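Local coordinates for terminal oxygenase component of carbazole 1,9a-dioxygenase (Nocardioides aromaticivorans, PDB 3GCF), which probably catalyses the angular dioxygenation of carbazole, passing electrons received from a ferredoxin through a Rieske [2Fe-2S] cluster to a mononuclear iron, at residues D186-F191 with Q358-D363; F210-R215 with E235-V240; I190-N195 with D335-A340; G228-L233 with A263-V268. All coordinates share one frame; numbering follows the deposited sequence.

In the fold
From the N terminus, the chain first reaches the loop 186-195 that follows helix 177-184; contacts 1 and 3 both start there and share I190 and F191. Contact 3 closes its loop on helix 335-350, and contact 1 closes a longer one just before helix 364-376; both reach the iron. Contacts 2 and 4 nest inside these loops and cross each other, because their segments alternate. Contact 2 pairs two strands of the three-stranded sheet, whereas contact 4 joins neighbouring strands of the seven-stranded sheet. T187 touches both sheets: its backbone O meets F210 N of contact 2, and its CG2 packs on D231 and L233 of contact 4.

Contact 1 of 4, residues D186-F191 with Q358-D363; sequences DTTHIF and QLFPPD. With FE2 (Fe (II) ion), chain P.
D186 and D363 turn their carboxylates to one another with no direct hydrogen bond anywhere between the two segments; OD2 of D186 stands 4.4 Å from OD1 of D363, and water makes the joint. One water donates to both of those oxygens. A second donates to D186 OD1 and D363 OD1 and accepts from T188 OG1 at 2.8 Å, linking three side chains. Two more waters donate to the carbonyl oxygen of P362, one accepting from T187 N and the other donating to T187 OG1, which also bonds to F210 O. Direct packing falls mainly to T188. Its OG1, placed between the backbone N and carbonyl carbon (chi1 61°), meets F360 tip to tip, 3.4 Å from CZ and near the ring plane. The T188 side chain crosses P362 at about a right angle, with CG2 3.7 Å from P362 CB. An alanine at T188 would probably leave the second water without its hydroxyl donor and open a gap beside P362 CB and the F360 edge. D186 forms an Asx turn: OD1 takes T188 N nearly in line with its C-O bond and H189 N from above the carboxylate plane. The backbone O of D186 receives H189 ND1 at 2.8 Å, almost in the imidazole plane, which fixes the ring while NE2 binds iron at 2.1 Å. As in other Rieske oxygenases, this aspartate spans the subunit boundary, D186 OD2 bonding to cluster ligand H99 of the second subunit. D363 OD2 bonds to H77 of that subunit and also takes F360 N at 2.9 Å.

Contact 2 of 4, residues F210-R215 with E235-V240; sequences FVPADR and ENYMPV
The ring of Y237 lies against P212, whose CA sits over one face in a CH-pi contact, 3.9 Å from the ring centroid and 21° off its normal. P212 CG approaches the ring atom Y237 CE2 to 3.5 Å. The carbonyl carbon of F210 and V211 N lie at the ring edge in its plane, and F210 CB touches Y237 CD2 at 3.6 Å. Further along, F210 CG lies beside its own backbone N (chi1 -69°), and the ring's CE1 packs on P239 CB. These side chains ride on an antiparallel pair: strand 209-212, outermost within this chain of a three-stranded sheet, and the central strand 237-245. V211 and M238 form a hydrogen-bonded pair, N to O both ways, flanked by the non-hydrogen-bonded pairs F210-P239 and P212-Y237. A213 N continues the pairing to N236 O at 2.9 Å as the strand gives way to loop. Beyond it, N236 ND2 bonds D214 OD2 at 2.9 Å on the syn side of the carboxylate, with a weak second bond to OD1; the amide and carboxylate planes stand 89° apart. D214 OD1 also accepts from the backbone N of D216. An alanine at D214 would probably leave N236 ND2 and D216 N without these acceptors and let the amide turn. V211 CG2 and V240 CG2 meet at 4.1 Å, both residues packing on T115 of the second subunit.

Contact 3 of 4, residues I190-N195 with D335-A340; sequences IFMHRN and DDDVWA. With FE2 (Fe (II) ion), chain P.
H193 and D337 meet at the iron, two members of the facial triad of two histidines and one carboxylate that H189 completes. H193 NE2 binds the metal at 2.1 Å. The carboxylate of D337 binds it through both oxygens, OD1 at 2.1 Å and OD2 at 2.3 Å, and two waters fill further positions. Imidazole and carboxylate planes stand 84° apart; D337 OD1 lies close to NE2 at the edge of the H193 ring because both bind the iron, with no hydrogen bond between them. In the second shell N183 bonds D337 OD1 and N334 bonds D337 OD2. The tight part of the contact is M192. Its CG sits between the backbone N and the carbonyl carbon (chi1 84°), over the centre of the H193 ring, and the chain then bends at chi3. SD rests 3.6 Å from A340 CB, while CE comes to 3.4 Å from D336 O and lies over the six-membered ring of W339 in a CH-pi contact, 3.9 Å from its centroid. W97 of the second subunit packs on both M192 and W339. The looser side, at the partly exposed D336, is joined through water: one molecule accepts from H193 ND1 at 2.8 Å, in the plane of the ring, and also bonds D336 OD2. Away from that water, the other carboxylate oxygen of D336 holds the indole, W339 NE1 donating to OD1 at 2.9 Å from the anti side, 27° out of the carboxylate plane.

Contact 4 of 4, residues G228-L233 with A263-V268; sequences GVLDRL and AAQVSV
L230 faces S267 across a non-hydrogen-bonded pair of two adjacent antiparallel strands, 228-231 and 265-269, in the seven-stranded sheet of the Bet v 1-like catalytic domain. Its CB lies 4.1 Å from S267 CB. CG stands anti to the backbone N (chi1 -179°), and from there the two methyls part. CD2 turns to the neighbouring strand, tight against S267 CB at 3.4 Å and also touching V266 O and Q265 CB. CD1 lies over one face of the R232 guanidinium, whose NH1 is bonded to Q219. S267 OG has its partner in W269 NE1. On either side of L230 the backbones are joined by hydrogen-bonded pairs: V229 with V268, bonded both ways, and D231 with V266, where D231 N to V266 O is 2.8 Å and the return bond is weak. On the other face of the sheet D231 and V266 lie side by side, pointing the same way, with D231 CB 3.6 Å from V266 CG1. That methyl also meets the leucine following the inverse gamma turn at R232: L233 CD1 sits 3.7 Å from V266 CG1 and 3.5 Å from A263 O.

Contact 1 of 4, residues D186-F191 with Q358-D363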
# COMPACT_ATOMS: atom_id res chain seq x y z
N ASP A 186 -1.29 31.97 -2.40
CA ASP A 186 0.15 32.15 -2.54
C ASP A 186 0.36 33.07 -3.74
O ASP A 186 0.02 32.70 -4.86
CB ASP A 186 0.79 30.78 -2.79
CG ASP A 186 2.30 30.84 -2.84
OD1 ASP A 186 2.84 31.73 -3.53
OD2 ASP A 186 2.94 29.97 -2.22
N THR A 187 0.91 34.26 -3.50
CA THR A 187 1.08 35.24 -4.57
C THR A 187 2.28 35.11 -5.51
O THR A 187 2.38 35.84 -6.50
CB THR A 187 1.05 36.68 -4.01
OG1 THR A 187 2.23 36.93 -3.24
CG2 THR A 187 -0.17 36.88 -3.12
N THR A 188 3.20 34.18 -5.23
CA THR A 188 4.34 34.00 -6.11
C THR A 188 4.42 32.61 -6.74
O THR A 188 5.25 32.36 -7.61
CB THR A 188 5.68 34.32 -5.40
OG1 THR A 188 5.87 33.44 -4.29
CG2 THR A 188 5.69 35.76 -4.91
N HIS A 189 3.53 31.70 -6.34
CA HIS A 189 3.54 30.36 -6.91
C HIS A 189 3.06 30.40 -8.37
O HIS A 189 3.26 29.44 -9.12
CB HIS A 189 2.63 29.41 -6.12
CG HIS A 189 1.23 29.34 -6.63
ND1 HIS A 189 0.29 30.33 -6.40
CD2 HIS A 189 0.61 28.43 -7.42
CE1 HIS A 189 -0.83 30.03 -7.01
NE2 HIS A 189 -0.67 28.88 -7.64
N ILE A 190 2.42 31.50 -8.76
CA ILE A 190 1.88 31.61 -10.11
C ILE A 190 2.93 31.49 -11.20
O ILE A 190 2.61 31.39 -12.39
CB ILE A 190 1.07 32.92 -10.30
CG1 ILE A 190 1.97 34.14 -10.13
CG2 ILE A 190 -0.10 32.94 -9.31
CD1 ILE A 190 1.22 35.47 -10.26
N PHE A 191 4.19 31.50 -10.78
CA PHE A 191 5.32 31.33 -11.69
C PHE A 191 5.08 30.03 -12.46
O PHE A 191 5.24 29.98 -13.68
CB PHE A 191 6.61 31.24 -10.86
CG PHE A 191 7.82 30.80 -11.64
CD1 PHE A 191 8.36 31.61 -12.64
CD2 PHE A 191 8.44 29.58 -11.36
CE1 PHE A 191 9.50 31.21 -13.35
CE2 PHE A 191 9.58 29.17 -12.06
CZ PHE A 191 10.11 29.99 -13.06
N GLN A 358 11.34 27.33 5.02
CA GLN A 358 12.05 28.60 5.13
C GLN A 358 11.29 29.55 4.21
O GLN A 358 11.43 29.49 2.99
CB GLN A 358 13.52 28.45 4.71
CG GLN A 358 14.31 27.48 5.60
CD GLN A 358 15.79 27.39 5.25
OE1 GLN A 358 16.51 28.37 5.32
NE2 GLN A 358 16.23 26.19 4.87
N LEU A 359 10.46 30.39 4.81
CA LEU A 359 9.63 31.33 4.05
C LEU A 359 10.34 32.62 3.67
O LEU A 359 11.45 32.89 4.13
CB LEU A 359 8.38 31.66 4.87
CG LEU A 359 7.62 30.44 5.40
CD1 LEU A 359 6.42 30.88 6.22
CD2 LEU A 359 7.18 29.57 4.24
N PHE A 360 9.71 33.40 2.79
CA PHE A 360 10.25 34.68 2.38
C PHE A 360 9.10 35.69 2.39
O PHE A 360 7.94 35.30 2.45
CB PHE A 360 11.02 34.58 1.04
CG PHE A 360 10.17 34.40 -0.19
CD1 PHE A 360 9.17 33.42 -0.25
CD2 PHE A 360 10.44 35.15 -1.34
CE1 PHE A 360 8.46 33.20 -1.44
CE2 PHE A 360 9.73 34.94 -2.53
CZ PHE A 360 8.74 33.96 -2.57
N PRO A 361 9.40 37.01 2.35
CA PRO A 361 8.38 38.07 2.38
C PRO A 361 6.98 37.85 1.82
O PRO A 361 5.99 38.10 2.52
CB PRO A 361 9.11 39.25 1.74
CG PRO A 361 10.50 39.08 2.28
CD PRO A 361 10.73 37.58 2.08
N PRO A 362 6.85 37.38 0.57
CA PRO A 362 5.49 37.17 0.05
C PRO A 362 4.65 36.17 0.86
O PRO A 362 3.43 36.22 0.82
CB PRO A 362 5.74 36.70 -1.38
CG PRO A 362 7.04 37.36 -1.74
CD PRO A 362 7.85 37.16 -0.49
N ASP A 363 5.31 35.26 1.57
CA ASP A 363 4.59 34.26 2.37
C ASP A 363 3.90 34.84 3.61
O ASP A 363 3.12 34.15 4.27
CB ASP A 363 5.52 33.13 2.82
CG ASP A 363 6.15 32.39 1.65
OD1 ASP A 363 5.45 32.20 0.62
OD2 ASP A 363 7.33 32.00 1.77
FE FE2 P . -2.25 27.96 -8.72
O HOH W 1 4.36 29.58 -0.03
O HOH W 2 4.41 33.12 -1.87
O HOH W 3 2.19 34.36 -0.82
O HOH W 4 2.02 38.09 -0.67
O HOH W 5 -3.62 29.49 -9.07
O HOH W 6 -3.14 27.95 -6.91

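Contact 2 of 4, residues F210-R215 with E235-V240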
# COMPACT_ATOMS: atom_id res chain seq x y z
N PHE A 210 3.51 38.27 -7.51
CA PHE A 210 3.11 39.56 -6.93
C PHE A 210 3.91 39.70 -5.64
O PHE A 210 3.85 38.83 -4.77
CB PHE A 210 1.62 39.57 -6.59
CG PHE A 210 0.72 39.56 -7.79
CD1 PHE A 210 0.42 40.74 -8.46
CD2 PHE A 210 0.14 38.37 -8.23
CE1 PHE A 210 -0.44 40.74 -9.56
CE2 PHE A 210 -0.72 38.36 -9.32
CZ PHE A 210 -1.01 39.55 -9.99
N VAL A 211 4.63 40.81 -5.50
CA VAL A 211 5.42 41.05 -4.31
C VAL A 211 4.86 42.24 -3.53
O VAL A 211 4.63 43.31 -4.10
CB VAL A 211 6.89 41.36 -4.69
CG1 VAL A 211 7.72 41.63 -3.44
CG2 VAL A 211 7.47 40.18 -5.46
N PRO A 212 4.61 42.07 -2.21
CA PRO A 212 4.07 43.14 -1.37
C PRO A 212 4.91 44.40 -1.55
O PRO A 212 6.13 44.34 -1.40
CB PRO A 212 4.19 42.57 0.04
CG PRO A 212 4.04 41.08 -0.18
CD PRO A 212 4.87 40.85 -1.41
N ALA A 213 4.27 45.52 -1.87
CA ALA A 213 4.97 46.77 -2.11
C ALA A 213 4.96 47.72 -0.91
O ALA A 213 5.76 48.66 -0.85
CB ALA A 213 4.39 47.48 -3.33
N ASP A 214 4.06 47.49 0.03
CA ASP A 214 3.95 48.33 1.21
C ASP A 214 3.28 47.59 2.37
O ASP A 214 2.89 46.43 2.23
CB ASP A 214 3.16 49.61 0.88
CG ASP A 214 1.75 49.31 0.41
OD1 ASP A 214 0.97 48.73 1.19
OD2 ASP A 214 1.41 49.64 -0.75
N ARG A 215 3.15 48.29 3.49
CA ARG A 215 2.58 47.74 4.71
C ARG A 215 1.07 47.45 4.67
O ARG A 215 0.56 46.73 5.52
CB ARG A 215 2.89 48.69 5.87
CG ARG A 215 2.85 48.06 7.25
CD ARG A 215 3.22 49.08 8.32
NE ARG A 215 4.53 49.70 8.07
CZ ARG A 215 5.69 49.05 8.07
NH1 ARG A 215 5.72 47.74 8.32
NH2 ARG A 215 6.82 49.70 7.83
N GLU A 235 -3.38 47.14 -5.94
CA GLU A 235 -3.06 48.44 -5.38
C GLU A 235 -1.82 48.46 -4.50
O GLU A 235 -1.12 49.47 -4.45
CB GLU A 235 -4.23 48.98 -4.57
CG GLU A 235 -5.51 49.15 -5.35
CD GLU A 235 -6.66 49.54 -4.46
OE1 GLU A 235 -6.98 48.78 -3.52
OE2 GLU A 235 -7.25 50.62 -4.70
N ASN A 236 -1.54 47.37 -3.80
CA ASN A 236 -0.41 47.38 -2.90
C ASN A 236 0.66 46.34 -3.14
O ASN A 236 1.43 46.01 -2.24
CB ASN A 236 -0.91 47.31 -1.46
CG ASN A 236 -1.93 48.41 -1.17
OD1 ASN A 236 -3.12 48.27 -1.45
ND2 ASN A 236 -1.46 49.52 -0.62
N TYR A 237 0.72 45.82 -4.36
CA TYR A 237 1.72 44.83 -4.74
C TYR A 237 2.42 45.25 -6.02
O TYR A 237 1.93 46.08 -6.78
CB TYR A 237 1.08 43.45 -4.98
CG TYR A 237 0.86 42.60 -3.75
CD1 TYR A 237 -0.15 42.91 -2.84
CD2 TYR A 237 1.62 41.45 -3.54
CE1 TYR A 237 -0.40 42.07 -1.74
CE2 TYR A 237 1.38 40.62 -2.45
CZ TYR A 237 0.37 40.93 -1.56
OH TYR A 237 0.11 40.07 -0.51
N MET A 238 3.57 44.65 -6.25
CA MET A 238 4.33 44.90 -7.45
C MET A 238 4.30 43.60 -8.24
O MET A 238 4.74 42.56 -7.76
CB MET A 238 5.78 45.24 -7.11
CG MET A 238 6.69 45.32 -8.33
SD MET A 238 6.26 46.69 -9.43
CE MET A 238 6.92 48.05 -8.47
N PRO A 239 3.74 43.63 -9.46
CA PRO A 239 3.71 42.39 -10.24
C PRO A 239 5.05 42.22 -10.95
O PRO A 239 5.68 43.21 -11.34
CB PRO A 239 2.56 42.64 -11.22
CG PRO A 239 2.68 44.11 -11.50
CD PRO A 239 2.98 44.71 -10.12
N VAL A 240 5.51 40.99 -11.10
CA VAL A 240 6.78 40.71 -11.77
C VAL A 240 6.51 40.06 -13.12
O VAL A 240 6.05 38.92 -13.19
CB VAL A 240 7.64 39.76 -10.92
CG1 VAL A 240 8.95 39.46 -11.64
CG2 VAL A 240 7.91 40.39 -9.57

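Contact 3 of 4, residues I190-N195 with D335-A340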
# COMPACT_ATOMS: atom_id res chain seq x y z
N ILE A 190 2.42 31.50 -8.76
CA ILE A 190 1.88 31.61 -10.11
C ILE A 190 2.93 31.49 -11.20
O ILE A 190 2.61 31.39 -12.39
CB ILE A 190 1.07 32.92 -10.30
CG1 ILE A 190 1.97 34.14 -10.13
CG2 ILE A 190 -0.10 32.94 -9.31
CD1 ILE A 190 1.22 35.47 -10.26
N PHE A 191 4.19 31.50 -10.78
CA PHE A 191 5.32 31.33 -11.69
C PHE A 191 5.08 30.03 -12.46
O PHE A 191 5.24 29.98 -13.68
CB PHE A 191 6.61 31.24 -10.86
CG PHE A 191 7.82 30.80 -11.64
CD1 PHE A 191 8.36 31.61 -12.64
CD2 PHE A 191 8.44 29.58 -11.36
CE1 PHE A 191 9.50 31.21 -13.35
CE2 PHE A 191 9.58 29.17 -12.06
CZ PHE A 191 10.11 29.99 -13.06
N MET A 192 4.68 28.98 -11.74
CA MET A 192 4.45 27.66 -12.33
C MET A 192 3.32 27.61 -13.35
O MET A 192 3.21 26.63 -14.10
CB MET A 192 4.18 26.63 -11.24
CG MET A 192 2.73 26.58 -10.77
SD MET A 192 2.39 25.26 -9.58
CE MET A 192 2.51 23.83 -10.63
N HIS A 193 2.48 28.64 -13.40
CA HIS A 193 1.36 28.66 -14.34
C HIS A 193 1.67 29.40 -15.64
O HIS A 193 0.84 29.43 -16.55
CB HIS A 193 0.13 29.34 -13.71
CG HIS A 193 -0.44 28.61 -12.54
ND1 HIS A 193 -0.85 27.29 -12.61
CD2 HIS A 193 -0.73 29.02 -11.28
CE1 HIS A 193 -1.36 26.93 -11.44
NE2 HIS A 193 -1.30 27.96 -10.62
N ARG A 194 2.85 30.01 -15.72
CA ARG A 194 3.25 30.81 -16.87
C ARG A 194 3.02 30.19 -18.25
O ARG A 194 2.78 30.90 -19.23
CB ARG A 194 4.72 31.23 -16.74
CG ARG A 194 5.71 30.09 -16.87
CD ARG A 194 7.13 30.52 -16.54
NE ARG A 194 8.08 29.43 -16.74
CZ ARG A 194 8.18 28.35 -15.97
NH1 ARG A 194 7.38 28.21 -14.91
NH2 ARG A 194 9.05 27.40 -16.26
N ASN A 195 3.10 28.87 -18.34
CA ASN A 195 2.93 28.19 -19.62
C ASN A 195 1.56 27.56 -19.84
O ASN A 195 1.35 26.83 -20.81
CB ASN A 195 4.02 27.13 -19.81
CG ASN A 195 5.40 27.75 -20.00
OD1 ASN A 195 6.40 27.25 -19.49
ND2 ASN A 195 5.46 28.85 -20.75
N ASP A 335 -5.14 22.65 -13.17
CA ASP A 335 -4.69 21.27 -13.02
C ASP A 335 -3.30 21.16 -12.40
O ASP A 335 -3.07 20.29 -11.56
CB ASP A 335 -4.72 20.52 -14.36
CG ASP A 335 -6.12 20.07 -14.74
OD1 ASP A 335 -7.02 20.08 -13.86
OD2 ASP A 335 -6.32 19.69 -15.91
N ASP A 336 -2.38 22.03 -12.79
CA ASP A 336 -1.03 21.99 -12.24
C ASP A 336 -0.99 22.20 -10.73
O ASP A 336 -0.07 21.74 -10.07
CB ASP A 336 -0.13 23.04 -12.90
CG ASP A 336 0.25 22.66 -14.32
OD1 ASP A 336 0.44 21.46 -14.58
OD2 ASP A 336 0.37 23.57 -15.17
N ASP A 337 -1.98 22.91 -10.19
CA ASP A 337 -2.01 23.15 -8.75
C ASP A 337 -2.17 21.84 -7.99
O ASP A 337 -1.75 21.74 -6.84
CB ASP A 337 -3.16 24.09 -8.38
CG ASP A 337 -2.85 25.55 -8.68
OD1 ASP A 337 -1.72 25.99 -8.38
OD2 ASP A 337 -3.74 26.26 -9.20
N VAL A 338 -2.76 20.84 -8.64
CA VAL A 338 -2.97 19.54 -8.00
C VAL A 338 -1.65 18.84 -7.67
O VAL A 338 -1.39 18.52 -6.51
CB VAL A 338 -3.86 18.62 -8.87
CG1 VAL A 338 -4.00 17.24 -8.21
CG2 VAL A 338 -5.24 19.25 -9.04
N TRP A 339 -0.80 18.60 -8.67
CA TRP A 339 0.46 17.93 -8.36
C TRP A 339 1.40 18.83 -7.56
O TRP A 339 2.27 18.35 -6.84
CB TRP A 339 1.17 17.41 -9.62
CG TRP A 339 1.52 18.42 -10.69
CD1 TRP A 339 0.80 18.71 -11.81
CD2 TRP A 339 2.71 19.22 -10.76
NE1 TRP A 339 1.47 19.63 -12.58
CE2 TRP A 339 2.64 19.97 -11.96
CE3 TRP A 339 3.83 19.38 -9.93
CZ2 TRP A 339 3.65 20.86 -12.35
CZ3 TRP A 339 4.84 20.27 -10.32
CH2 TRP A 339 4.74 21.00 -11.52
N ALA A 340 1.20 20.15 -7.66
CA ALA A 340 2.03 21.07 -6.90
C ALA A 340 1.78 20.84 -5.41
O ALA A 340 2.70 20.82 -4.61
CB ALA A 340 1.71 22.52 -7.27
FE FE2 P . -2.25 27.96 -8.72
O HOH W 7 -0.81 25.90 -15.07
O HOH W 5 -3.62 29.49 -9.07
O HOH W 6 -3.14 27.95 -6.91

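Contact 4 of 4, residues G228-L233 with A263-V268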
# COMPACT_ATOMS: atom_id res chain seq x y z
N GLY A 228 -10.95 36.61 7.64
CA GLY A 228 -9.98 36.20 6.65
C GLY A 228 -8.88 37.22 6.41
O GLY A 228 -8.79 38.24 7.09
N VAL A 229 -8.04 36.93 5.42
CA VAL A 229 -6.94 37.80 5.06
C VAL A 229 -7.09 38.19 3.58
O VAL A 229 -7.38 37.34 2.74
CB VAL A 229 -5.59 37.09 5.27
CG1 VAL A 229 -4.45 38.08 5.10
CG2 VAL A 229 -5.56 36.45 6.65
N LEU A 230 -6.90 39.47 3.29
CA LEU A 230 -7.04 39.96 1.92
C LEU A 230 -5.75 40.57 1.39
O LEU A 230 -5.13 41.41 2.05
CB LEU A 230 -8.17 40.99 1.86
CG LEU A 230 -8.58 41.68 0.55
CD1 LEU A 230 -7.53 42.67 0.12
CD2 LEU A 230 -8.83 40.65 -0.51
N ASP A 231 -5.36 40.14 0.19
CA ASP A 231 -4.17 40.67 -0.48
C ASP A 231 -4.65 41.67 -1.53
O ASP A 231 -5.38 41.31 -2.45
CB ASP A 231 -3.38 39.56 -1.19
CG ASP A 231 -2.70 38.60 -0.23
OD1 ASP A 231 -2.69 38.84 0.99
OD2 ASP A 231 -2.16 37.58 -0.73
N ARG A 232 -4.24 42.93 -1.40
CA ARG A 232 -4.64 43.96 -2.37
C ARG A 232 -3.63 43.98 -3.51
O ARG A 232 -2.85 44.93 -3.66
CB ARG A 232 -4.70 45.32 -1.68
CG ARG A 232 -5.79 45.42 -0.62
CD ARG A 232 -6.10 46.87 -0.29
NE ARG A 232 -7.52 47.05 -0.00
CZ ARG A 232 -8.08 46.84 1.18
NH1 ARG A 232 -7.32 46.46 2.21
NH2 ARG A 232 -9.39 47.00 1.34
N LEU A 233 -3.65 42.94 -4.33
CA LEU A 233 -2.72 42.79 -5.44
C LEU A 233 -2.62 43.96 -6.42
O LEU A 233 -1.52 44.36 -6.80
CB LEU A 233 -3.03 41.50 -6.22
CG LEU A 233 -3.02 40.18 -5.42
CD1 LEU A 233 -3.32 39.03 -6.36
CD2 LEU A 233 -1.68 39.98 -4.74
N ALA A 263 -7.15 38.82 -11.18
CA ALA A 263 -6.54 38.77 -9.86
C ALA A 263 -6.16 40.16 -9.31
O ALA A 263 -4.99 40.44 -9.05
CB ALA A 263 -5.30 37.86 -9.89
N ALA A 264 -7.15 41.03 -9.16
CA ALA A 264 -6.92 42.36 -8.61
C ALA A 264 -6.79 42.18 -7.10
O ALA A 264 -6.10 42.94 -6.42
CB ALA A 264 -8.09 43.27 -8.92
N GLN A 265 -7.46 41.15 -6.59
CA GLN A 265 -7.44 40.82 -5.17
C GLN A 265 -7.60 39.33 -4.96
O GLN A 265 -8.31 38.66 -5.72
CB GLN A 265 -8.59 41.53 -4.43
CG GLN A 265 -8.46 43.04 -4.32
CD GLN A 265 -9.61 43.66 -3.53
OE1 GLN A 265 -9.51 44.80 -3.07
NE2 GLN A 265 -10.70 42.93 -3.38
N VAL A 266 -6.93 38.80 -3.94
CA VAL A 266 -7.06 37.39 -3.60
C VAL A 266 -7.18 37.34 -2.08
O VAL A 266 -6.47 38.06 -1.37
CB VAL A 266 -5.84 36.55 -4.07
CG1 VAL A 266 -4.56 37.05 -3.43
CG2 VAL A 266 -6.08 35.09 -3.72
N SER A 267 -8.09 36.51 -1.59
CA SER A 267 -8.29 36.42 -0.16
C SER A 267 -8.71 35.03 0.29
O SER A 267 -9.27 34.25 -0.49
CB SER A 267 -9.35 37.43 0.28
OG SER A 267 -10.57 37.23 -0.43
N VAL A 268 -8.45 34.73 1.55
CA VAL A 268 -8.83 33.44 2.11
C VAL A 268 -9.61 33.71 3.39
O VAL A 268 -9.26 34.60 4.17
CB VAL A 268 -7.58 32.57 2.41
CG1 VAL A 268 -6.69 33.25 3.44
CG2 VAL A 268 -8.01 31.19 2.88
O HOH W 8 -11.48 46.95 -1.46